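Local coordinates for protein endo alpha-1,4 polygalactosaminidase (Neosartorya fumigata, PDB 6OJ1) that hydrolyses alpha-1,4-linked galactosamine polymers from within the chain and can thereby disrupt microbial biofilms, at residues A[33-38]-A[199-204]; A[99-104]-A[124-129]; A[106-111]-A[154-159]; A[114-119]-A[147-152]. One frame throughout, in Å; residues are numbered along the deposited sequence.

Contact 1 of 4, residues A[33-38]-A[199-204]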
loop_
_atom_site.group_PDB
_atom_site.type_symbol
_atom_site.label_atom_id
_atom_site.label_comp_id
_atom_site.label_asym_id
_atom_site.label_seq_id
_atom_site.Cartn_x
_atom_site.Cartn_y
_atom_site.Cartn_z
ATOM N N LYS A 33 -8.417 -14.006 -7.674
ATOM C CA LYS A 33 -9.228 -14.988 -6.971
ATOM C C LYS A 33 -9.525 -14.572 -5.534
ATOM O O LYS A 33 -10.603 -14.889 -5.019
ATOM C CB LYS A 33 -8.547 -16.355 -7.013
ATOM C CG LYS A 33 -8.479 -16.957 -8.405
ATOM C CD LYS A 33 -8.233 -18.450 -8.347
ATOM N N TRP A 34 -8.610 -13.860 -4.873
ATOM C CA TRP A 34 -8.821 -13.420 -3.497
ATOM C C TRP A 34 -9.374 -11.997 -3.498
ATOM O O TRP A 34 -8.651 -11.041 -3.814
ATOM C CB TRP A 34 -7.537 -13.497 -2.676
ATOM C CG TRP A 34 -7.689 -12.837 -1.325
ATOM C CD1 TRP A 34 -8.718 -13.020 -0.439
ATOM C CD2 TRP A 34 -6.797 -11.895 -0.714
ATOM N NE1 TRP A 34 -8.516 -12.248 0.683
ATOM C CE2 TRP A 34 -7.348 -11.546 0.539
ATOM C CE3 TRP A 34 -5.587 -11.312 -1.104
ATOM C CZ2 TRP A 34 -6.733 -10.644 1.402
ATOM C CZ3 TRP A 34 -4.966 -10.414 -0.237
ATOM C CH2 TRP A 34 -5.545 -10.086 0.996
ATOM N N GLN A 35 -10.646 -11.862 -3.128
ATOM C CA GLN A 35 -11.276 -10.554 -2.928
ATOM C C GLN A 35 -11.689 -10.426 -1.470
ATOM O O GLN A 35 -12.761 -10.924 -1.080
ATOM C CB GLN A 35 -12.486 -10.374 -3.842
ATOM C CG GLN A 35 -13.255 -9.081 -3.584
ATOM C CD GLN A 35 -12.400 -7.832 -3.775
ATOM O OE1 GLN A 35 -12.087 -7.452 -4.905
ATOM N NE2 GLN A 35 -12.025 -7.184 -2.665
ATOM N N PRO A 36 -10.884 -9.776 -0.627
ATOM C CA PRO A 36 -11.264 -9.627 0.787
ATOM C C PRO A 36 -12.551 -8.828 0.945
ATOM O O PRO A 36 -12.901 -7.989 0.112
ATOM C CB PRO A 36 -10.067 -8.896 1.400
ATOM C CG PRO A 36 -9.441 -8.148 0.218
ATOM C CD PRO A 36 -9.613 -9.104 -0.941
ATOM N N ALA A 37 -13.273 -9.107 2.032
ATOM C CA ALA A 37 -14.567 -8.476 2.231
ATOM C C ALA A 37 -14.397 -7.060 2.770
ATOM O O ALA A 37 -13.405 -6.741 3.426
ATOM C CB ALA A 37 -15.426 -9.300 3.189
ATOM N N VAL A 38 -15.376 -6.205 2.459
ATOM C CA VAL A 38 -15.463 -4.901 3.100
ATOM C C VAL A 38 -15.446 -5.088 4.611
ATOM O O VAL A 38 -16.099 -5.987 5.148
ATOM C CB VAL A 38 -16.738 -4.167 2.649
ATOM C CG1 VAL A 38 -16.949 -2.904 3.479
ATOM C CG2 VAL A 38 -16.665 -3.824 1.161
ATOM N N ASN A 199 -9.612 -3.151 -11.751
ATOM C CA ASN A 199 -8.461 -4.023 -11.589
ATOM C C ASN A 199 -8.022 -4.139 -10.133
ATOM O O ASN A 199 -7.112 -4.921 -9.837
ATOM C CB ASN A 199 -7.285 -3.508 -12.440
ATOM C CG ASN A 199 -6.864 -4.486 -13.530
ATOM O OD1 ASN A 199 -7.188 -5.678 -13.479
ATOM N ND2 ASN A 199 -6.120 -3.980 -14.522
ATOM N N MET A 200 -8.627 -3.367 -9.225
ATOM C CA MET A 200 -8.193 -3.295 -7.834
ATOM C C MET A 200 -9.048 -4.199 -6.955
ATOM O O MET A 200 -10.246 -4.350 -7.185
ATOM C CB MET A 200 -8.283 -1.859 -7.288
ATOM C CG MET A 200 -7.438 -0.808 -8.019
ATOM S SD MET A 200 -5.672 -1.123 -7.946
ATOM C CE MET A 200 -5.412 -1.877 -9.563
ATOM N N GLN A 201 -8.431 -4.777 -5.922
ATOM C CA GLN A 201 -9.196 -5.511 -4.920
ATOM C C GLN A 201 -9.427 -4.705 -3.642
ATOM O O GLN A 201 -10.239 -5.123 -2.805
ATOM C CB GLN A 201 -8.509 -6.847 -4.571
ATOM C CG GLN A 201 -8.654 -7.946 -5.656
ATOM C CD GLN A 201 -8.026 -7.575 -6.978
ATOM O OE1 GLN A 201 -6.805 -7.480 -7.098
ATOM N NE2 GLN A 201 -8.855 -7.384 -7.992
ATOM N N TRP A 202 -8.747 -3.573 -3.478
ATOM C CA TRP A 202 -8.940 -2.704 -2.319
ATOM C C TRP A 202 -8.307 -1.353 -2.612
ATOM O O TRP A 202 -7.615 -1.163 -3.618
ATOM C CB TRP A 202 -8.301 -3.284 -1.049
ATOM C CG TRP A 202 -6.827 -3.555 -1.215
ATOM C CD1 TRP A 202 -5.801 -2.644 -1.162
ATOM C CD2 TRP A 202 -6.216 -4.823 -1.485
ATOM N NE1 TRP A 202 -4.591 -3.274 -1.373
ATOM C CE2 TRP A 202 -4.820 -4.608 -1.582
ATOM C CE3 TRP A 202 -6.715 -6.122 -1.658
ATOM C CZ2 TRP A 202 -3.917 -5.644 -1.827
ATOM C CZ3 TRP A 202 -5.815 -7.149 -1.907
ATOM C CH2 TRP A 202 -4.439 -6.904 -1.994
ATOM N N SER A 203 -8.516 -0.432 -1.678
ATOM C CA SER A 203 -7.750 0.794 -1.523
ATOM C C SER A 203 -6.947 0.706 -0.231
ATOM O O SER A 203 -7.453 0.227 0.785
ATOM C CB SER A 203 -8.693 2.008 -1.462
ATOM O OG SER A 203 -8.021 3.149 -0.940
ATOM N N VAL A 204 -5.697 1.151 -0.257
ATOM C CA VAL A 204 -4.995 1.509 0.973
ATOM C C VAL A 204 -4.985 3.029 1.027
ATOM O O VAL A 204 -4.458 3.682 0.114
ATOM C CB VAL A 204 -3.563 0.944 1.030
ATOM C CG1 VAL A 204 -2.834 1.519 2.252
ATOM C CG2 VAL A 204 -3.570 -0.591 1.114
HETATM O O HOH W 1 -11.858 -7.999 -7.544
#
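Gln35 and Gln201 mark the closest backbone approach between the irregular segment 33-38 and the chain entering strand 202-206, their CA atoms 5.8 Å apart. No ladder of backbone bonds joins the two; side chains do the work. Gln35 supplies the polar link. Its CG lies anti to the backbone N (chi1 175°), the chain bends at chi2, and the amide comes against the backbone of Gln201. There NE2 spends both of its N-H groups: one goes to Gln201 O at 2.7 Å, nearly straight at 169°, the other to Pro36 O at 3.0 Å. Both acceptors lie in the plane of the amide and both receive the donor on a lone pair, so the group is fixed in rotation. On the other side of the amide, OE1 accepts from a water at 2.7 Å, which in turn accepts from Gln201 NE2, while Gln201 OE1 is hydrogen-bonded to His178 NE2 and the backbone N of Ile184. Apolar contact runs beside this polar strip. Trp34 CZ3 touches Trp202 CZ3 at 3.8 Å, the two six-membered rings inclined obliquely at 54°. Pro36 CG lies 3.9 Å from Trp202 CE3, and its CD stands over one face of the Trp34 ring, toward the rim. The contact thus fastens the N-terminal lead-in against barrel strand 202-206, which runs between 183-187 and 227-231; helix 163-179 packs against Met200, and Phe228 meets the Trp202 ring edge-to-face.

Contact 2 of 4, residues A[99-104]-A[124-129]. With EDO (1,2-ethanediol), chain G.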
loop_
_atom_site.group_PDB
_atom_site.type_symbol
_atom_site.label_atom_id
_atom_site.label_comp_id
_atom_site.label_asym_id
_atom_site.label_seq_id
_atom_site.Cartn_x
_atom_site.Cartn_y
_atom_site.Cartn_z
ATOM N N ASP A 99 20.605 -1.533 -7.330
ATOM C CA ASP A 99 21.560 -1.321 -8.415
ATOM C C ASP A 99 20.983 -1.642 -9.790
ATOM O O ASP A 99 21.646 -1.365 -10.799
ATOM C CB ASP A 99 22.813 -2.139 -8.172
ATOM C CG ASP A 99 23.577 -1.670 -6.946
ATOM O OD1 ASP A 99 23.899 -0.463 -6.864
ATOM O OD2 ASP A 99 23.817 -2.493 -6.054
ATOM N N LYS A 100 19.773 -2.199 -9.858
ATOM C CA LYS A 100 19.136 -2.397 -11.159
ATOM C C LYS A 100 18.709 -1.086 -11.792
ATOM O O LYS A 100 18.583 -1.008 -13.026
ATOM C CB LYS A 100 17.911 -3.298 -11.024
ATOM C CG LYS A 100 18.242 -4.735 -10.573
ATOM C CD LYS A 100 16.948 -5.541 -10.379
ATOM C CE LYS A 100 17.228 -7.017 -10.073
ATOM N NZ LYS A 100 15.951 -7.783 -9.881
ATOM N N PHE A 101 18.424 -0.069 -10.972
ATOM C CA PHE A 101 17.902 1.191 -11.491
ATOM C C PHE A 101 18.984 1.985 -12.219
ATOM O O PHE A 101 20.140 2.039 -11.788
ATOM C CB PHE A 101 17.327 2.032 -10.353
ATOM C CG PHE A 101 16.114 1.438 -9.717
ATOM C CD1 PHE A 101 16.232 0.510 -8.693
ATOM C CD2 PHE A 101 14.844 1.818 -10.139
ATOM C CE1 PHE A 101 15.095 -0.042 -8.107
ATOM C CE2 PHE A 101 13.703 1.274 -9.560
ATOM C CZ PHE A 101 13.831 0.347 -8.541
ATOM N N LYS A 102 18.598 2.609 -13.330
ATOM C CA LYS A 102 19.511 3.446 -14.094
ATOM C C LYS A 102 19.370 4.898 -13.666
ATOM O O LYS A 102 18.337 5.308 -13.132
ATOM C CB LYS A 102 19.241 3.323 -15.601
ATOM C CG LYS A 102 19.446 1.909 -16.162
ATOM C CD LYS A 102 18.961 1.873 -17.625
ATOM C CE LYS A 102 19.206 0.522 -18.290
ATOM N NZ LYS A 102 18.854 0.594 -19.744
ATOM N N ASP A 103 20.413 5.687 -13.950
ATOM C CA ASP A 103 20.358 7.115 -13.656
ATOM C C ASP A 103 19.138 7.755 -14.300
ATOM O O ASP A 103 18.462 8.584 -13.680
ATOM C CB ASP A 103 21.647 7.814 -14.107
ATOM C CG ASP A 103 21.886 7.737 -15.619
ATOM O OD1 ASP A 103 21.283 6.873 -16.289
ATOM O OD2 ASP A 103 22.693 8.545 -16.136
ATOM N N SER A 104 18.803 7.334 -15.523
ATOM C CA SER A 104 17.663 7.900 -16.237
ATOM C C SER A 104 16.321 7.461 -15.664
ATOM O O SER A 104 15.296 8.030 -16.048
ATOM C CB SER A 104 17.753 7.530 -17.724
ATOM O OG SER A 104 17.927 6.125 -17.870
ATOM N N ALA A 124 10.791 1.278 -19.335
ATOM C CA ALA A 124 10.820 -0.183 -19.460
ATOM C C ALA A 124 11.659 -0.810 -18.353
ATOM O O ALA A 124 11.336 -1.893 -17.854
ATOM C CB ALA A 124 11.370 -0.601 -20.826
ATOM N N ASN A 125 12.749 -0.146 -17.963
ATOM C CA ASN A 125 13.618 -0.718 -16.935
ATOM C C ASN A 125 12.935 -0.728 -15.575
ATOM O O ASN A 125 13.027 -1.717 -14.832
ATOM C CB ASN A 125 14.933 0.058 -16.869
ATOM C CG ASN A 125 15.988 -0.655 -16.023
ATOM O OD1 ASN A 125 16.337 -1.813 -16.281
ATOM N ND2 ASN A 125 16.494 0.032 -15.008
ATOM N N VAL A 126 12.259 0.369 -15.222
ATOM C CA VAL A 126 11.493 0.406 -13.981
ATOM C C VAL A 126 10.414 -0.669 -13.995
ATOM O O VAL A 126 10.230 -1.409 -13.015
ATOM C CB VAL A 126 10.892 1.811 -13.771
ATOM C CG1 VAL A 126 9.854 1.794 -12.614
ATOM C CG2 VAL A 126 12.016 2.808 -13.433
ATOM N N ARG A 127 9.682 -0.768 -15.099
ATOM C CA ARG A 127 8.621 -1.766 -15.181
ATOM C C ARG A 127 9.172 -3.182 -15.039
ATOM O O ARG A 127 8.572 -4.016 -14.349
ATOM C CB ARG A 127 7.843 -1.564 -16.479
ATOM C CG ARG A 127 7.027 -0.279 -16.378
ATOM C CD ARG A 127 6.081 -0.133 -17.536
ATOM N NE ARG A 127 5.162 0.985 -17.334
ATOM C CZ ARG A 127 3.966 1.051 -17.914
ATOM N NH1 ARG A 127 3.561 0.052 -18.692
ATOM N NH2 ARG A 127 3.176 2.094 -17.709
ATOM N N GLN A 128 10.343 -3.460 -15.625
ATOM C CA GLN A 128 10.920 -4.796 -15.485
ATOM C C GLN A 128 11.362 -5.057 -14.048
ATOM O O GLN A 128 11.222 -6.177 -13.554
ATOM C CB GLN A 128 12.087 -4.999 -16.450
ATOM C CG GLN A 128 12.655 -6.431 -16.435
ATOM C CD GLN A 128 11.615 -7.495 -16.768
ATOM O OE1 GLN A 128 11.016 -7.470 -17.842
ATOM N NE2 GLN A 128 11.402 -8.435 -15.847
ATOM N N ILE A 129 11.908 -4.045 -13.368
ATOM C CA ILE A 129 12.260 -4.222 -11.957
ATOM C C ILE A 129 11.014 -4.549 -11.144
ATOM O O ILE A 129 11.039 -5.419 -10.259
ATOM C CB ILE A 129 12.979 -2.970 -11.412
ATOM C CG1 ILE A 129 14.352 -2.806 -12.076
ATOM C CG2 ILE A 129 13.127 -3.040 -9.855
ATOM C CD1 ILE A 129 14.945 -1.411 -11.862
HETATM C C1 EDO G . 14.558 -9.119 -6.755
HETATM O O1 EDO G . 15.591 -8.523 -5.966
HETATM C C2 EDO G . 13.549 -8.039 -7.095
HETATM O O2 EDO G . 14.150 -7.075 -7.971
HETATM O O HOH W 2 18.890 -2.792 -14.984
#
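Lys100 and Phe101 lie in a loop that passes beside the first turns of helix 124-140, with CA atoms 6.9 Å apart at the Phe101-Val126 pair and slightly farther at Lys100-Ile129. Asn125 and Ile129, one helical turn apart, both point their side chains at this loop and divide the work into a polar and an apolar half. Ile129 CD1 sits over the centre of the Phe101 ring, 3.6 Å from the centroid and only 8° off the normal, a CH-pi contact, while CG2 of the same residue reaches CZ at the ring's far end. CD1 also meets Lys100 CB at 3.6 Å, where the two chains slide past each other in opposite directions. The (beta/alpha) barrel here carries an added element: helix 124-140, which leads into barrel strand 144-148, packs against the excursion that includes strands 90-92, 106-109 and 116-119. Phe101 is enclosed further by Leu119 and by Tyr91, whose ring it meets edge-to-face. In the polar half, Asn125 has CG anti to its backbone N (chi1 -168°), and ND2 donates to Lys100 O over 3.1 Å with an angle of 172°; the same nitrogen also serves Asp105 OD2. A water donates both to Lys100 O and to Asn125 OD1, closing a second path between the same two residues. The methylenes of Lys102 run across the amide, CG 3.7 Å from Asn125 ND2. Lys100, extended beyond CG, carries NZ to Asp132 in a salt bridge and to O2 of a 1,2-ethanediol molecule, probably from the crystallisation liquor, which Asp97 also binds.

Contact 3 of 4, residues A[106-111]-A[154-159]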
loop_
_atom_site.group_PDB
_atom_site.type_symbol
_atom_site.label_atom_id
_atom_site.label_comp_id
_atom_site.label_asym_id
_atom_site.label_seq_id
_atom_site.Cartn_x
_atom_site.Cartn_y
_atom_site.Cartn_z
ATOM N N LEU A 106 15.563 7.913 -12.525
ATOM C CA LEU A 106 15.399 8.611 -11.257
ATOM C C LEU A 106 15.024 10.069 -11.469
ATOM O O LEU A 106 15.628 10.760 -12.293
ATOM C CB LEU A 106 16.684 8.543 -10.424
ATOM C CG LEU A 106 17.289 7.171 -10.110
ATOM C CD1 LEU A 106 18.355 7.276 -9.018
ATOM C CD2 LEU A 106 16.219 6.172 -9.718
ATOM N N GLY A 107 14.041 10.533 -10.691
ATOM C CA GLY A 107 13.672 11.941 -10.630
ATOM C C GLY A 107 14.095 12.604 -9.326
ATOM O O GLY A 107 15.163 12.300 -8.785
ATOM N N HIS A 108 13.268 13.515 -8.817
ATOM C CA HIS A 108 13.589 14.314 -7.643
ATOM C C HIS A 108 13.445 13.491 -6.357
ATOM O O HIS A 108 12.747 12.473 -6.310
ATOM C CB HIS A 108 12.673 15.540 -7.558
ATOM C CG HIS A 108 12.937 16.584 -8.599
ATOM N ND1 HIS A 108 12.076 17.633 -8.833
ATOM C CD2 HIS A 108 13.974 16.753 -9.455
ATOM C CE1 HIS A 108 12.569 18.403 -9.789
ATOM N NE2 HIS A 108 13.720 17.889 -10.184
ATOM N N ASP A 109 14.106 13.963 -5.298
ATOM C CA ASP A 109 13.933 13.349 -3.984
ATOM C C ASP A 109 12.481 13.445 -3.538
ATOM O O ASP A 109 11.784 14.417 -3.832
ATOM C CB ASP A 109 14.802 14.039 -2.934
ATOM C CG ASP A 109 16.270 13.993 -3.260
ATOM O OD1 ASP A 109 16.674 13.116 -4.043
ATOM O OD2 ASP A 109 17.020 14.838 -2.727
ATOM N N LEU A 110 12.033 12.446 -2.776
ATOM C CA LEU A 110 10.680 12.513 -2.235
ATOM C C LEU A 110 10.535 13.637 -1.205
ATOM O O LEU A 110 9.533 14.358 -1.215
ATOM C CB LEU A 110 10.264 11.163 -1.650
ATOM C CG LEU A 110 9.345 10.369 -2.577
ATOM C CD1 LEU A 110 10.086 9.960 -3.848
ATOM C CD2 LEU A 110 8.757 9.148 -1.903
ATOM N N ASP A 111 11.517 13.819 -0.312
ATOM C CA ASP A 111 11.454 15.058 0.490
ATOM C C ASP A 111 12.865 15.365 1.017
ATOM O O ASP A 111 13.186 15.158 2.191
ATOM C CB ASP A 111 10.409 15.018 1.611
ATOM C CG ASP A 111 10.354 13.687 2.343
ATOM O OD1 ASP A 111 11.140 12.774 2.019
ATOM O OD2 ASP A 111 9.520 13.566 3.271
ATOM N N ASP A 154 1.145 13.923 -8.347
ATOM C CA ASP A 154 0.655 14.855 -7.347
ATOM C C ASP A 154 1.784 15.409 -6.485
ATOM O O ASP A 154 1.530 15.916 -5.386
ATOM C CB ASP A 154 -0.397 14.164 -6.479
ATOM C CG ASP A 154 -1.286 15.143 -5.741
ATOM O OD1 ASP A 154 -1.427 16.292 -6.203
ATOM O OD2 ASP A 154 -1.829 14.757 -4.688
ATOM N N ASN A 155 3.021 15.321 -6.970
ATOM C CA ASN A 155 4.201 15.675 -6.194
ATOM C C ASN A 155 5.250 16.279 -7.115
ATOM O O ASN A 155 5.169 16.169 -8.338
ATOM C CB ASN A 155 4.774 14.452 -5.497
ATOM C CG ASN A 155 3.882 13.956 -4.382
ATOM O OD1 ASN A 155 3.878 14.516 -3.289
ATOM N ND2 ASN A 155 3.127 12.904 -4.651
ATOM N N ASP A 156 6.259 16.902 -6.507
ATOM C CA ASP A 156 7.385 17.468 -7.250
ATOM C C ASP A 156 8.297 16.307 -7.642
ATOM O O ASP A 156 9.253 15.962 -6.944
ATOM C CB ASP A 156 8.093 18.525 -6.402
ATOM C CG ASP A 156 9.309 19.129 -7.088
ATOM O OD1 ASP A 156 9.568 18.817 -8.268
ATOM O OD2 ASP A 156 10.019 19.923 -6.427
ATOM N N ASN A 157 7.977 15.674 -8.772
ATOM C CA ASN A 157 8.652 14.447 -9.170
ATOM C C ASN A 157 9.811 14.705 -10.118
ATOM O O ASN A 157 10.689 13.844 -10.256
ATOM C CB ASN A 157 7.653 13.475 -9.824
ATOM C CG ASN A 157 6.953 14.073 -11.043
ATOM O OD1 ASN A 157 7.461 13.988 -12.153
ATOM N ND2 ASN A 157 5.782 14.689 -10.831
ATOM N N GLY A 158 9.830 15.869 -10.767
ATOM C CA GLY A 158 10.891 16.208 -11.685
ATOM C C GLY A 158 10.913 15.408 -12.962
ATOM O O GLY A 158 11.905 15.472 -13.693
ATOM N N LEU A 159 9.858 14.644 -13.253
ATOM C CA LEU A 159 9.805 13.813 -14.452
ATOM C C LEU A 159 8.560 14.066 -15.293
ATOM O O LEU A 159 8.261 13.254 -16.177
ATOM C CB LEU A 159 9.847 12.326 -14.091
ATOM C CG LEU A 159 11.066 11.872 -13.289
ATOM C CD1 LEU A 159 10.802 10.513 -12.660
ATOM C CD2 LEU A 159 12.285 11.835 -14.203
#
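His108 lays one face of its imidazole flat upon Gly158 and turns its edge to Asp156, two approaches that define the ring's position. Gly158 CA stands over the centre of the ring, 3.4 Å from the centroid, a CH-pi contact; the glycine, with positive phi and no side chain, lets the ring settle directly on the main chain. At the edge, ND1 donates to Asp156 OD1 over 2.8 Å. The acceptor lies in the ring plane, but the carboxylate, turned 86° from the ring, is met from above its own plane, and the bond is bent to 146°. Asp156 reaches out with CG anti to its backbone N (chi1 178°). A backbone bond from His108 N to Asn157 O, 3.0 Å long, ties the two main chains together. Farther along the oppositely running segments, Leu159 CG packs against Gly107 CA at 3.7 Å, beside the glycan that this leucine touches. The loop is shaped from within by an Asx turn, Asn157 OD1 accepting from Leu159 N, and by an inverse gamma turn centred on Asp156. Thus strand 106-109 is bonded to Trp118 of strand 116-119 and also holds the loop before helix 163-179. Chemically, the His-carboxylate bond places a proton on ND1, and the nearby negative charge would tend to stabilise a protonated ring; with both partners at the surface, that effect is probably modest.

Contact 4 of 4, residues A[114-119]-A[147-152]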
loop_
_atom_site.group_PDB
_atom_site.type_symbol
_atom_site.label_atom_id
_atom_site.label_comp_id
_atom_site.label_asym_id
_atom_site.label_seq_id
_atom_site.Cartn_x
_atom_site.Cartn_y
_atom_site.Cartn_z
ATOM N N PRO A 114 18.250 12.202 -0.772
ATOM C CA PRO A 114 18.471 11.455 -2.022
ATOM C C PRO A 114 18.295 9.959 -1.876
ATOM O O PRO A 114 18.316 9.248 -2.890
ATOM C CB PRO A 114 19.922 11.802 -2.396
ATOM C CG PRO A 114 20.300 12.966 -1.517
ATOM C CD PRO A 114 19.490 12.817 -0.273
ATOM N N GLY A 115 18.134 9.457 -0.652
ATOM C CA GLY A 115 17.914 8.036 -0.471
ATOM C C GLY A 115 16.575 7.542 -0.971
ATOM O O GLY A 115 16.389 6.321 -1.080
ATOM N N GLU A 116 15.639 8.449 -1.264
ATOM C CA GLU A 116 14.380 8.050 -1.879
ATOM C C GLU A 116 14.008 9.058 -2.955
ATOM O O GLU A 116 13.919 10.260 -2.676
ATOM C CB GLU A 116 13.250 7.928 -0.855
ATOM C CG GLU A 116 12.118 7.103 -1.398
ATOM C CD GLU A 116 11.139 6.625 -0.352
ATOM O OE1 GLU A 116 10.187 5.912 -0.742
ATOM O OE2 GLU A 116 11.316 6.948 0.842
ATOM N N LYS A 117 13.794 8.555 -4.171
ATOM C CA LYS A 117 13.578 9.375 -5.356
ATOM C C LYS A 117 12.392 8.865 -6.165
ATOM O O LYS A 117 12.135 7.662 -6.234
ATOM C CB LYS A 117 14.820 9.383 -6.263
ATOM C CG LYS A 117 16.062 9.999 -5.651
ATOM C CD LYS A 117 17.194 10.023 -6.665
ATOM C CE LYS A 117 18.499 10.510 -6.033
ATOM N NZ LYS A 117 18.441 11.961 -5.714
ATOM N N TRP A 118 11.693 9.799 -6.824
ATOM C CA TRP A 118 10.611 9.432 -7.726
ATOM C C TRP A 118 11.147 8.644 -8.923
ATOM O O TRP A 118 12.240 8.914 -9.423
ATOM C CB TRP A 118 9.874 10.699 -8.190
ATOM C CG TRP A 118 9.085 11.334 -7.078
ATOM C CD1 TRP A 118 9.385 12.489 -6.399
ATOM C CD2 TRP A 118 7.895 10.814 -6.482
ATOM N NE1 TRP A 118 8.429 12.732 -5.431
ATOM C CE2 TRP A 118 7.505 11.715 -5.464
ATOM C CE3 TRP A 118 7.107 9.675 -6.718
ATOM C CZ2 TRP A 118 6.365 11.515 -4.685
ATOM C CZ3 TRP A 118 5.972 9.474 -5.937
ATOM C CH2 TRP A 118 5.615 10.392 -4.929
ATOM N N LEU A 119 10.374 7.657 -9.378
ATOM C CA LEU A 119 10.746 6.852 -10.536
ATOM C C LEU A 119 10.008 7.310 -11.785
ATOM O O LEU A 119 8.856 7.746 -11.726
ATOM C CB LEU A 119 10.425 5.382 -10.310
ATOM C CG LEU A 119 11.259 4.729 -9.212
ATOM C CD1 LEU A 119 10.757 3.305 -8.986
ATOM C CD2 LEU A 119 12.731 4.780 -9.602
ATOM N N PRO A 147 1.415 -1.732 -3.707
ATOM C CA PRO A 147 2.473 -0.954 -4.382
ATOM C C PRO A 147 2.365 0.533 -4.070
ATOM O O PRO A 147 1.342 1.170 -4.346
ATOM C CB PRO A 147 2.223 -1.236 -5.876
ATOM C CG PRO A 147 1.205 -2.374 -5.904
ATOM C CD PRO A 147 0.392 -2.180 -4.665
ATOM N N ASP A 148 3.442 1.092 -3.507
ATOM C CA ASP A 148 3.442 2.447 -2.976
ATOM C C ASP A 148 3.867 3.451 -4.034
ATOM O O ASP A 148 4.477 3.109 -5.058
ATOM C CB ASP A 148 4.386 2.535 -1.760
ATOM C CG ASP A 148 4.051 3.674 -0.814
ATOM O OD1 ASP A 148 3.079 4.445 -1.047
ATOM O OD2 ASP A 148 4.766 3.788 0.212
ATOM N N ASN A 149 3.505 4.703 -3.773
ATOM C CA ASN A 149 4.021 5.871 -4.494
ATOM C C ASN A 149 3.637 5.853 -5.964
ATOM O O ASN A 149 4.450 6.144 -6.845
ATOM C CB ASN A 149 5.528 5.973 -4.298
ATOM C CG ASN A 149 5.890 6.164 -2.852
ATOM O OD1 ASN A 149 5.402 7.101 -2.201
ATOM N ND2 ASN A 149 6.691 5.250 -2.309
ATOM N N VAL A 150 2.381 5.508 -6.235
ATOM C CA VAL A 150 1.858 5.570 -7.595
ATOM C C VAL A 150 1.217 6.929 -7.871
ATOM O O VAL A 150 0.459 7.075 -8.836
ATOM C CB VAL A 150 0.885 4.401 -7.885
ATOM C CG1 VAL A 150 1.641 3.050 -7.821
ATOM C CG2 VAL A 150 -0.297 4.407 -6.928
ATOM N N ASP A 151 1.544 7.928 -7.052
ATOM C CA ASP A 151 0.955 9.260 -7.118
ATOM C C ASP A 151 2.003 10.341 -7.355
ATOM O O ASP A 151 1.832 11.479 -6.910
ATOM C CB ASP A 151 0.161 9.580 -5.849
ATOM C CG ASP A 151 1.010 9.494 -4.572
ATOM O OD1 ASP A 151 2.186 9.084 -4.635
ATOM O OD2 ASP A 151 0.492 9.842 -3.497
ATOM N N GLY A 152 3.062 10.009 -8.107
ATOM C CA GLY A 152 4.097 10.983 -8.407
ATOM C C GLY A 152 3.568 12.228 -9.086
ATOM O O GLY A 152 4.080 13.322 -8.847
HETATM O O HOH W 3 7.930 5.624 0.361
#
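Trp118 lies with its indole against Gly152, and following it outward shows how strand 116-119 meets the loop leaving strand 144-148. From CB, chi1 of -70° puts CG anti to the carbonyl carbon, and the six-membered part of the ring lies against the loop. CE3 is the first ring atom to arrive, 3.7 Å from Gly152 CA. CZ3 comes closest to Gly152 CA, at 3.4 Å; this CA stands above the face but offset toward the rim, in a CH-pi contact, while Asn149 O lies in the ring plane at this edge, 3.8 Å from CZ3. The last atom, CH2, approaches Asp151 OD1 at 3.7 Å, so two oxygens face the electropositive rim of the indole. A second, polar bridge runs alongside. Glu116, fully extended, and Asn149 reach toward each other tip to tip, and a water joins them, donating to Glu116 OE1 and accepting from Asn149 ND2 at 3.0 Å. Glu116 OE1 is also hydrogen-bonded to Ser90 OG and Asn149 ND2 to Ser87 OG. Asn149 itself turns with positive phi, directing the chain off the strand just after Asp148, which is held by Lys187 and Tyr85; a bound potassium ion lies about 5 Å from the Asn149 side chain. This is the loop at the C-terminal end of a barrel strand, the end where (beta/alpha)-barrel glycoside hydrolases build their active sites.

In the fold
Contact 1 is a buried contact against a barrel strand, whereas contacts 2, 3 and 4 gather round the small antiparallel sheet added to the barrel. Contacts 3 and 4 adjoin there through neighbouring strands 106-109 and 116-119, tied by an Asp109-Lys117 salt bridge; contacts 2 and 4 meet where Phe101 and Val126 pack on Leu119. Chemistry follows place. Buried contact 1 pairs aromatic packing with an amide gripped by two carbonyl oxygens, partly buried contact 2 splits into an aliphatic-aromatic half and a polar half, surface contact 3 relies on an imidazole-carboxylate bond, and partly buried contact 4, which like contact 1 reaches the barrel sheet, combines indole packing with a water bridge.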